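Local coordinates for protein transcriptional regulator (Vibrio virus VP882, PDB 7DWM) that binds the signalling molecule 3,5-dimethylpyrazin-2-ol in a PAS-type domain and probably regulates transcription through a LuxR-type helix-turn-helix DNA-binding region, at residues A69-F74 with T231-M235; Q24-W28 with A40-F44; D78-E82 with A118-F122. All blocks are in the same frame, centred on the assembly; numbering follows the deposited sequence.

Contact 1 of 3, residues A69-F74 with T231-M235; sequences AFADSF and TQVSM. With A1U (3,5-dimethylpyrazin-2-ol), chain C.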
loop_
_atom_site.group_PDB
_atom_site.type_symbol
_atom_site.label_atom_id
_atom_site.label_comp_id
_atom_site.label_asym_id
_atom_site.label_seq_id
_atom_site.Cartn_x
_atom_site.Cartn_y
_atom_site.Cartn_z
ATOM N N ALA A 69 -19.421 15.938 6.860
ATOM C CA ALA A 69 -18.742 17.224 6.965
ATOM C C ALA A 69 -17.665 17.396 5.903
ATOM O O ALA A 69 -17.344 18.533 5.539
ATOM C CB ALA A 69 -18.131 17.390 8.358
ATOM N N PHE A 70 -17.114 16.297 5.389
ATOM C CA PHE A 70 -16.144 16.340 4.306
ATOM C C PHE A 70 -16.746 15.919 2.975
ATOM O O PHE A 70 -16.004 15.716 2.006
ATOM C CB PHE A 70 -14.940 15.460 4.642
ATOM C CG PHE A 70 -14.024 16.061 5.660
ATOM C CD1 PHE A 70 -12.907 16.774 5.266
ATOM C CD2 PHE A 70 -14.288 15.926 7.012
ATOM C CE1 PHE A 70 -12.063 17.335 6.202
ATOM C CE2 PHE A 70 -13.448 16.486 7.952
ATOM C CZ PHE A 70 -12.335 17.191 7.547
ATOM N N ALA A 71 -18.077 15.807 2.907
ATOM C CA ALA A 71 -18.740 15.447 1.661
ATOM C C ALA A 71 -18.250 16.329 0.526
ATOM O O ALA A 71 -17.806 15.835 -0.517
ATOM C CB ALA A 71 -20.254 15.571 1.827
ATOM N N ASP A 72 -18.272 17.645 0.751
ATOM C CA ASP A 72 -17.721 18.615 -0.182
ATOM C C ASP A 72 -16.397 18.131 -0.763
ATOM O O ASP A 72 -16.281 17.890 -1.971
ATOM C CB ASP A 72 -17.565 19.958 0.549
ATOM C CG ASP A 72 -16.710 20.954 -0.208
ATOM O OD1 ASP A 72 -17.273 21.951 -0.706
ATOM O OD2 ASP A 72 -15.476 20.770 -0.270
ATOM N N SER A 73 -15.418 17.857 0.096
ATOM C CA SER A 73 -14.092 17.588 -0.440
ATOM C C SER A 73 -14.040 16.209 -1.085
ATOM O O SER A 73 -13.324 16.024 -2.080
ATOM C CB SER A 73 -13.041 17.704 0.665
ATOM O OG SER A 73 -12.695 16.432 1.173
ATOM N N PHE A 74 -14.882 15.278 -0.613
ATOM C CA PHE A 74 -15.056 14.020 -1.329
ATOM C C PHE A 74 -15.343 14.284 -2.797
ATOM O O PHE A 74 -14.602 13.835 -3.683
ATOM C CB PHE A 74 -16.201 13.210 -0.717
ATOM C CG PHE A 74 -15.944 12.716 0.682
ATOM C CD1 PHE A 74 -14.715 12.885 1.298
ATOM C CD2 PHE A 74 -16.945 12.054 1.376
ATOM C CE1 PHE A 74 -14.495 12.414 2.587
ATOM C CE2 PHE A 74 -16.735 11.581 2.661
ATOM C CZ PHE A 74 -15.507 11.762 3.269
ATOM N N THR A 231 -8.221 13.135 14.624
ATOM C CA THR A 231 -8.545 14.342 13.873
ATOM C C THR A 231 -8.966 13.922 12.476
ATOM O O THR A 231 -8.294 13.104 11.838
ATOM C CB THR A 231 -7.373 15.346 13.811
ATOM O OG1 THR A 231 -6.514 15.027 12.707
ATOM C CG2 THR A 231 -6.562 15.343 15.110
ATOM N N GLN A 232 -10.070 14.481 12.004
ATOM C CA GLN A 232 -10.761 13.998 10.817
ATOM C C GLN A 232 -10.049 14.489 9.560
ATOM O O GLN A 232 -9.849 15.698 9.395
ATOM C CB GLN A 232 -12.208 14.486 10.850
ATOM C CG GLN A 232 -13.208 13.660 10.087
ATOM C CD GLN A 232 -14.585 14.288 10.142
ATOM O OE1 GLN A 232 -15.447 14.027 9.302
ATOM N NE2 GLN A 232 -14.794 15.130 11.141
ATOM N N VAL A 233 -9.658 13.570 8.667
ATOM C CA VAL A 233 -8.969 13.950 7.436
ATOM C C VAL A 233 -9.501 13.138 6.263
ATOM O O VAL A 233 -10.005 12.021 6.413
ATOM C CB VAL A 233 -7.422 13.790 7.516
ATOM C CG1 VAL A 233 -6.848 14.449 8.775
ATOM C CG2 VAL A 233 -7.011 12.332 7.445
ATOM N N SER A 234 -9.323 13.697 5.072
ATOM C CA SER A 234 -9.365 12.937 3.829
ATOM C C SER A 234 -8.394 13.596 2.869
ATOM O O SER A 234 -8.577 14.758 2.504
ATOM C CB SER A 234 -10.768 12.922 3.230
ATOM O OG SER A 234 -11.019 14.117 2.526
ATOM N N MET A 235 -7.376 12.857 2.458
ATOM C CA MET A 235 -6.247 13.397 1.715
ATOM C C MET A 235 -5.927 12.469 0.555
ATOM O O MET A 235 -5.905 11.247 0.725
ATOM C CB MET A 235 -4.993 13.507 2.592
ATOM C CG MET A 235 -5.036 14.532 3.707
ATOM S SD MET A 235 -3.583 14.290 4.752
ATOM C CE MET A 235 -2.280 14.639 3.577
HETATM C CAB A1U C . -14.945 8.796 1.929
HETATM C CAC A1U C . -16.047 7.986 2.300
HETATM C CAE A1U C . -16.788 8.021 0.077
HETATM C CAF A1U C . -15.663 8.828 -0.200
HETATM C CAG A1U C . -16.199 7.550 3.732
HETATM C CAH A1U C . -17.775 7.613 -0.974
HETATM N NAA A1U C . -14.733 9.239 0.662
HETATM N NAD A1U C . -16.952 7.613 1.349
HETATM O OAI A1U C . -15.532 9.230 -1.543
#
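Phe70 and Ser234 bring the two backbones closest, CA to CA 7.6 Å, where the start of helix 71-80 meets the edge strand 233-236. This is a PAS fold, and the strand comes from the C-terminal end of the chain to line up antiparallel beside strand 88-96, with Val233 pairing with Val93 and Met235 with Leu91. Phe70, at the N-cap position of the helix, reaches out beside the strand. Its ring and the Gln232 side chain run past each other in opposite directions, with the ring and amide planes 62° apart. The extended Gln232 chain passes obliquely by the CD2-CE2 side of the ring, CG 3.5 Å from Phe70 CE2 and CD 3.3 Å from the same atom. With chi1 at -155°, Gln232 CG is trans to the backbone N, which turns the chain toward the helix start. Phe70 CZ also lies 3.4 Å from the backbone O of Gln232.

One turn on, Ser73 and Ser234 face each other, their OG atoms 3.2 Å apart. Ser73 OG also gives a weak bond to Phe70 O, and Ser234 OG takes a weak one from Gln77. Val233 and Met235 point the other way and pack on Leu141 of the second subunit, so the strand lies between the helix start and the dimer partner.

Phe74 carries the contact into the ligand pocket. Ser234 CB meets the ring at its edge, in plane, 3.8 Å from CE1. One face has Phe70 O above it, toward the rim, while Phe70 O also takes the helical bond from Phe74 N. On the opposite face lies 3,5-dimethylpyrazin-2-ol, its NAA 3.4 Å above the plane of the Phe74 ring and over the centre.

Contact 2 of 3, residues Q24-W28 with A40-F44; sequences QPDPW and ANQPF. With A1U (3,5-dimethylpyrazin-2-ol), chain C.
Asn41 ties the loop ahead of strand 28-32 to the start of helix 42-47, using both ends of its amide. OD1 accepts from Trp28 N at 2.8 Å and, from the opposite face of its plane, from Phe44 N. The second is the capping bond, with Asn41 as N-cap of the helix; its donor stands 53° out of the carbonyl plane, and the first is tilted by 32°, so neither lies in that plane. ND2 points at Asp26 O and bonds it in the carbonyl plane, at a modelled length that is doubtfully short; it also bonds Phe21 O. With chi1 at 53°, CG sits between the backbone N and carbonyl carbon, turning the amide back over the first helical residues. The Asn41 backbone N in turn donates to Trp28 O at 3.1 Å.

In the PAS fold this is where the loop entering strand 28-32 meets the start of the short helix that follows strand 37-40. Pro43 lays its CB 3.5 Å from Asp26 O and its CG 3.5 Å from Gln24 O. Pro27 CB packs against Phe44 CB at 3.7 Å and meets that ring at its edge. Farther along the same ring, Phe44 CE2 comes to 3.2 Å from NAD of 3,5-dimethylpyrazin-2-ol, which also lies at the edge. Beyond this shell, His123 stacks on the Trp28 ring and bonds Asp26 OD1, and Trp28 packs on Trp28 of the second subunit.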
loop_
_atom_site.group_PDB
_atom_site.type_symbol
_atom_site.label_atom_id
_atom_site.label_comp_id
_atom_site.label_asym_id
_atom_site.label_seq_id
_atom_site.Cartn_x
_atom_site.Cartn_y
_atom_site.Cartn_z
ATOM N N GLN A 24 -18.347 -8.595 -1.510
ATOM C CA GLN A 24 -17.032 -8.299 -0.957
ATOM C C GLN A 24 -17.205 -7.671 0.420
ATOM O O GLN A 24 -18.081 -6.812 0.602
ATOM C CB GLN A 24 -16.208 -7.359 -1.850
ATOM C CG GLN A 24 -16.258 -7.686 -3.333
ATOM C CD GLN A 24 -14.888 -7.990 -3.889
ATOM O OE1 GLN A 24 -13.976 -8.351 -3.147
ATOM N NE2 GLN A 24 -14.730 -7.843 -5.193
ATOM N N PRO A 25 -16.392 -8.070 1.401
ATOM C CA PRO A 25 -16.498 -7.454 2.733
ATOM C C PRO A 25 -16.063 -5.999 2.760
ATOM O O PRO A 25 -16.337 -5.309 3.750
ATOM C CB PRO A 25 -15.573 -8.322 3.601
ATOM C CG PRO A 25 -15.379 -9.589 2.825
ATOM C CD PRO A 25 -15.428 -9.180 1.387
ATOM N N ASP A 26 -15.405 -5.515 1.711
ATOM C CA ASP A 26 -14.952 -4.138 1.646
ATOM C C ASP A 26 -16.104 -3.202 1.290
ATOM O O ASP A 26 -17.023 -3.583 0.561
ATOM C CB ASP A 26 -13.858 -3.988 0.596
ATOM C CG ASP A 26 -12.525 -4.529 1.055
ATOM O OD1 ASP A 26 -11.563 -4.467 0.259
ATOM O OD2 ASP A 26 -12.435 -5.016 2.202
ATOM N N PRO A 27 -16.082 -1.975 1.805
ATOM C CA PRO A 27 -16.979 -0.940 1.278
ATOM C C PRO A 27 -16.690 -0.649 -0.187
ATOM O O PRO A 27 -15.611 -0.153 -0.533
ATOM C CB PRO A 27 -16.681 0.270 2.173
ATOM C CG PRO A 27 -16.176 -0.321 3.445
ATOM C CD PRO A 27 -15.406 -1.547 3.043
ATOM N N TRP A 28 -17.649 -0.958 -1.055
ATOM C CA TRP A 28 -17.510 -0.785 -2.493
ATOM C C TRP A 28 -18.675 0.051 -3.002
ATOM O O TRP A 28 -19.790 -0.037 -2.480
ATOM C CB TRP A 28 -17.511 -2.138 -3.219
ATOM C CG TRP A 28 -16.177 -2.809 -3.418
ATOM C CD1 TRP A 28 -15.687 -3.880 -2.725
ATOM C CD2 TRP A 28 -15.190 -2.490 -4.408
ATOM N NE1 TRP A 28 -14.452 -4.235 -3.210
ATOM C CE2 TRP A 28 -14.124 -3.397 -4.243
ATOM C CE3 TRP A 28 -15.099 -1.516 -5.407
ATOM C CZ2 TRP A 28 -12.984 -3.361 -5.044
ATOM C CZ3 TRP A 28 -13.969 -1.485 -6.202
ATOM C CH2 TRP A 28 -12.925 -2.400 -6.015
ATOM N N ALA A 40 -24.047 1.292 -3.513
ATOM C CA ALA A 40 -23.028 1.027 -2.509
ATOM C C ALA A 40 -23.454 -0.229 -1.769
ATOM O O ALA A 40 -24.618 -0.349 -1.376
ATOM C CB ALA A 40 -22.864 2.201 -1.538
ATOM N N ASN A 41 -22.525 -1.166 -1.610
ATOM C CA ASN A 41 -22.841 -2.429 -0.968
ATOM C C ASN A 41 -23.199 -2.196 0.499
ATOM O O ASN A 41 -23.095 -1.085 1.026
ATOM C CB ASN A 41 -21.664 -3.397 -1.091
ATOM C CG ASN A 41 -20.356 -2.792 -0.607
ATOM O OD1 ASN A 41 -20.293 -1.611 -0.268
ATOM N ND2 ASN A 41 -19.305 -3.603 -0.576
ATOM N N GLN A 42 -23.641 -3.265 1.157
ATOM C CA GLN A 42 -23.965 -3.163 2.577
ATOM C C GLN A 42 -22.770 -2.776 3.444
ATOM O O GLN A 42 -22.976 -2.046 4.427
ATOM C CB GLN A 42 -24.589 -4.477 3.064
ATOM C CG GLN A 42 -25.061 -4.438 4.511
ATOM C CD GLN A 42 -25.612 -5.769 4.984
ATOM O OE1 GLN A 42 -25.086 -6.375 5.916
ATOM N NE2 GLN A 42 -26.682 -6.228 4.345
ATOM N N PRO A 43 -21.532 -3.213 3.167
ATOM C CA PRO A 43 -20.396 -2.684 3.949
ATOM C C PRO A 43 -20.287 -1.166 3.944
ATOM O O PRO A 43 -20.149 -0.557 5.017
ATOM C CB PRO A 43 -19.189 -3.350 3.278
ATOM C CG PRO A 43 -19.715 -4.654 2.811
ATOM C CD PRO A 43 -21.135 -4.396 2.377
ATOM N N PHE A 44 -20.355 -0.527 2.771
ATOM C CA PHE A 44 -20.210 0.925 2.738
ATOM C C PHE A 44 -21.375 1.608 3.435
ATOM O O PHE A 44 -21.175 2.560 4.199
ATOM C CB PHE A 44 -20.085 1.444 1.309
ATOM C CG PHE A 44 -19.917 2.935 1.242
ATOM C CD1 PHE A 44 -21.004 3.765 1.027
ATOM C CD2 PHE A 44 -18.675 3.507 1.452
ATOM C CE1 PHE A 44 -20.849 5.134 0.992
ATOM C CE2 PHE A 44 -18.514 4.876 1.414
ATOM C CZ PHE A 44 -19.603 5.691 1.186
HETATM C CAB A1U C . -14.945 8.796 1.929
HETATM C CAC A1U C . -16.047 7.986 2.300
HETATM C CAE A1U C . -16.788 8.021 0.077
HETATM C CAF A1U C . -15.663 8.828 -0.200
HETATM C CAG A1U C . -16.199 7.550 3.732
HETATM C CAH A1U C . -17.775 7.613 -0.974
HETATM N NAA A1U C . -14.733 9.239 0.662
HETATM N NAD A1U C . -16.952 7.613 1.349
HETATM O OAI A1U C . -15.532 9.230 -1.543
#

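Contact 3 of 3, residues D78-E82 with A118-F122; sequences DRLVE and AGTIF. With A1U (3,5-dimethylpyrazin-2-ol), chain C.
Thr120 reaches from strand 119-126 to the end region of helix 71-80 and the residues after it. Its CB, directed at the helix, lies 3.9 Å from Asp78 OD1. There the side chain branches. OG1, placed between the backbone N and carbonyl carbon by a chi1 of 66°, donates to Asp78 OD1 at 2.9 Å, meeting the carboxylate on its anti side and 27° out of its plane. CG2 turns the other way, toward Val81 and Glu82, and comes to 3.3 Å from Glu82 OE2.

Glu82 OE2 also lies 3.2 Å from Gly119 CA. The carboxylate is fixed from the helix side by Arg79, which grips it side-on: Arg79 NE bonds Glu82 OE1 at 2.7 Å and NH1 bonds OE2, a salt bridge. The other oxygen of Asp78, OD2, makes salt bridges to Lys31 and Lys107, both lining the ligand pocket, while the CAH methyl of 3,5-dimethylpyrazin-2-ol lies over the centre of one face of the Phe122 ring.

In the PAS sheet, strand 119-126 runs between 28-32 and 99-110, paired by backbone hydrogen bonds, Thr120 with Lys31 on one side and Ile121 with Thr108 on the other, with helix 71-80 across the face bearing Thr120.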
loop_
_atom_site.group_PDB
_atom_site.type_symbol
_atom_site.label_atom_id
_atom_site.label_comp_id
_atom_site.label_asym_id
_atom_site.label_seq_id
_atom_site.Cartn_x
_atom_site.Cartn_y
_atom_site.Cartn_z
ATOM N N ASP A 78 -13.697 13.357 -6.439
ATOM C CA ASP A 78 -14.525 12.669 -7.420
ATOM C C ASP A 78 -14.483 13.291 -8.807
ATOM O O ASP A 78 -14.997 12.676 -9.748
ATOM C CB ASP A 78 -15.967 12.626 -6.936
ATOM C CG ASP A 78 -16.204 11.523 -5.948
ATOM O OD1 ASP A 78 -15.956 10.356 -6.311
ATOM O OD2 ASP A 78 -16.624 11.824 -4.810
ATOM N N ARG A 79 -13.913 14.485 -8.969
ATOM C CA ARG A 79 -13.838 15.052 -10.307
ATOM C C ARG A 79 -12.431 15.001 -10.893
ATOM O O ARG A 79 -12.293 14.899 -12.118
ATOM C CB ARG A 79 -14.359 16.495 -10.305
ATOM C CG ARG A 79 -15.678 16.667 -9.550
ATOM C CD ARG A 79 -16.869 16.582 -10.492
ATOM N NE ARG A 79 -17.346 15.208 -10.629
ATOM C CZ ARG A 79 -18.145 14.602 -9.758
ATOM N NH1 ARG A 79 -18.524 13.349 -9.965
ATOM N NH2 ARG A 79 -18.572 15.248 -8.682
ATOM N N LEU A 80 -11.399 14.895 -10.047
ATOM C CA LEU A 80 -10.029 14.857 -10.541
ATOM C C LEU A 80 -9.600 13.452 -10.895
ATOM O O LEU A 80 -8.647 13.276 -11.659
ATOM C CB LEU A 80 -9.072 15.412 -9.482
ATOM C CG LEU A 80 -8.711 16.892 -9.643
ATOM C CD1 LEU A 80 -7.370 17.267 -8.941
ATOM C CD2 LEU A 80 -8.749 17.305 -11.119
ATOM N N VAL A 81 -10.314 12.461 -10.374
ATOM C CA VAL A 81 -10.331 11.139 -10.982
ATOM C C VAL A 81 -10.965 11.188 -12.368
ATOM O O VAL A 81 -10.462 10.564 -13.315
ATOM C CB VAL A 81 -11.048 10.152 -10.038
ATOM C CG1 VAL A 81 -12.414 10.668 -9.642
ATOM C CG2 VAL A 81 -11.167 8.800 -10.682
ATOM N N GLU A 82 -12.083 11.907 -12.514
ATOM C CA GLU A 82 -12.859 11.808 -13.747
ATOM C C GLU A 82 -12.137 12.445 -14.926
ATOM O O GLU A 82 -12.319 12.010 -16.070
ATOM C CB GLU A 82 -14.246 12.427 -13.562
ATOM C CG GLU A 82 -15.302 11.409 -13.119
ATOM C CD GLU A 82 -16.442 12.044 -12.345
ATOM O OE1 GLU A 82 -16.597 13.279 -12.436
ATOM O OE2 GLU A 82 -17.180 11.317 -11.645
ATOM N N ALA A 118 -18.499 7.867 -16.907
ATOM C CA ALA A 118 -19.836 8.001 -16.327
ATOM C C ALA A 118 -19.806 8.513 -14.900
ATOM O O ALA A 118 -20.770 9.149 -14.458
ATOM C CB ALA A 118 -20.585 6.675 -16.371
ATOM N N GLY A 119 -18.718 8.260 -14.186
ATOM C CA GLY A 119 -18.577 8.674 -12.807
ATOM C C GLY A 119 -17.314 8.095 -12.214
ATOM O O GLY A 119 -16.262 8.112 -12.857
ATOM N N THR A 120 -17.402 7.545 -11.007
ATOM C CA THR A 120 -16.247 6.965 -10.340
ATOM C C THR A 120 -16.663 5.726 -9.564
ATOM O O THR A 120 -17.820 5.589 -9.153
ATOM C CB THR A 120 -15.573 7.951 -9.368
ATOM O OG1 THR A 120 -16.458 8.242 -8.280
ATOM C CG2 THR A 120 -15.196 9.251 -10.065
ATOM N N ILE A 121 -15.698 4.828 -9.370
ATOM C CA ILE A 121 -15.814 3.687 -8.471
ATOM C C ILE A 121 -14.903 3.958 -7.286
ATOM O O ILE A 121 -13.788 4.467 -7.456
ATOM C CB ILE A 121 -15.428 2.352 -9.148
ATOM C CG1 ILE A 121 -15.993 2.251 -10.567
ATOM C CG2 ILE A 121 -15.827 1.149 -8.290
ATOM C CD1 ILE A 121 -14.962 2.504 -11.632
ATOM N N PHE A 122 -15.380 3.646 -6.085
ATOM C CA PHE A 122 -14.593 3.802 -4.875
ATOM C C PHE A 122 -14.533 2.472 -4.140
ATOM O O PHE A 122 -15.539 1.753 -4.026
ATOM C CB PHE A 122 -15.152 4.916 -3.959
ATOM C CG PHE A 122 -16.534 4.648 -3.426
ATOM C CD1 PHE A 122 -17.642 5.219 -4.028
ATOM C CD2 PHE A 122 -16.724 3.856 -2.302
ATOM C CE1 PHE A 122 -18.912 4.982 -3.540
ATOM C CE2 PHE A 122 -17.991 3.612 -1.815
ATOM C CZ PHE A 122 -19.087 4.180 -2.430
HETATM C CAB A1U C . -14.945 8.796 1.929
HETATM C CAC A1U C . -16.047 7.986 2.300
HETATM C CAE A1U C . -16.788 8.021 0.077
HETATM C CAF A1U C . -15.663 8.828 -0.200
HETATM C CAG A1U C . -16.199 7.550 3.732
HETATM C CAH A1U C . -17.775 7.613 -0.974
HETATM N NAA A1U C . -14.733 9.239 0.662
HETATM N NAD A1U C . -16.952 7.613 1.349
HETATM O OAI A1U C . -15.532 9.230 -1.543
#

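In the fold
Contact 2 closes before the others open; contact 3 then falls inside the long loop that contact 1 closes. Their centres are 16 to 19 Å apart, and all three touch the same 3,5-dimethylpyrazin-2-ol. Helix 71-80 serves contact 1 at its start and contact 3 toward its end, crossing from the edge strand 233-236 to strand 119-126 of one antiparallel sheet. Contacts 2 and 3 meet directly, through Phe44 against Phe122 and Trp28 against Ile121. The ligand touches Phe44 of helix 42-47, Phe74 of helix 71-80 and Phe122 of the sheet. Contacts 1 and 2 also reach the second subunit, through residues other than Phe74 and Phe44 of the pocket.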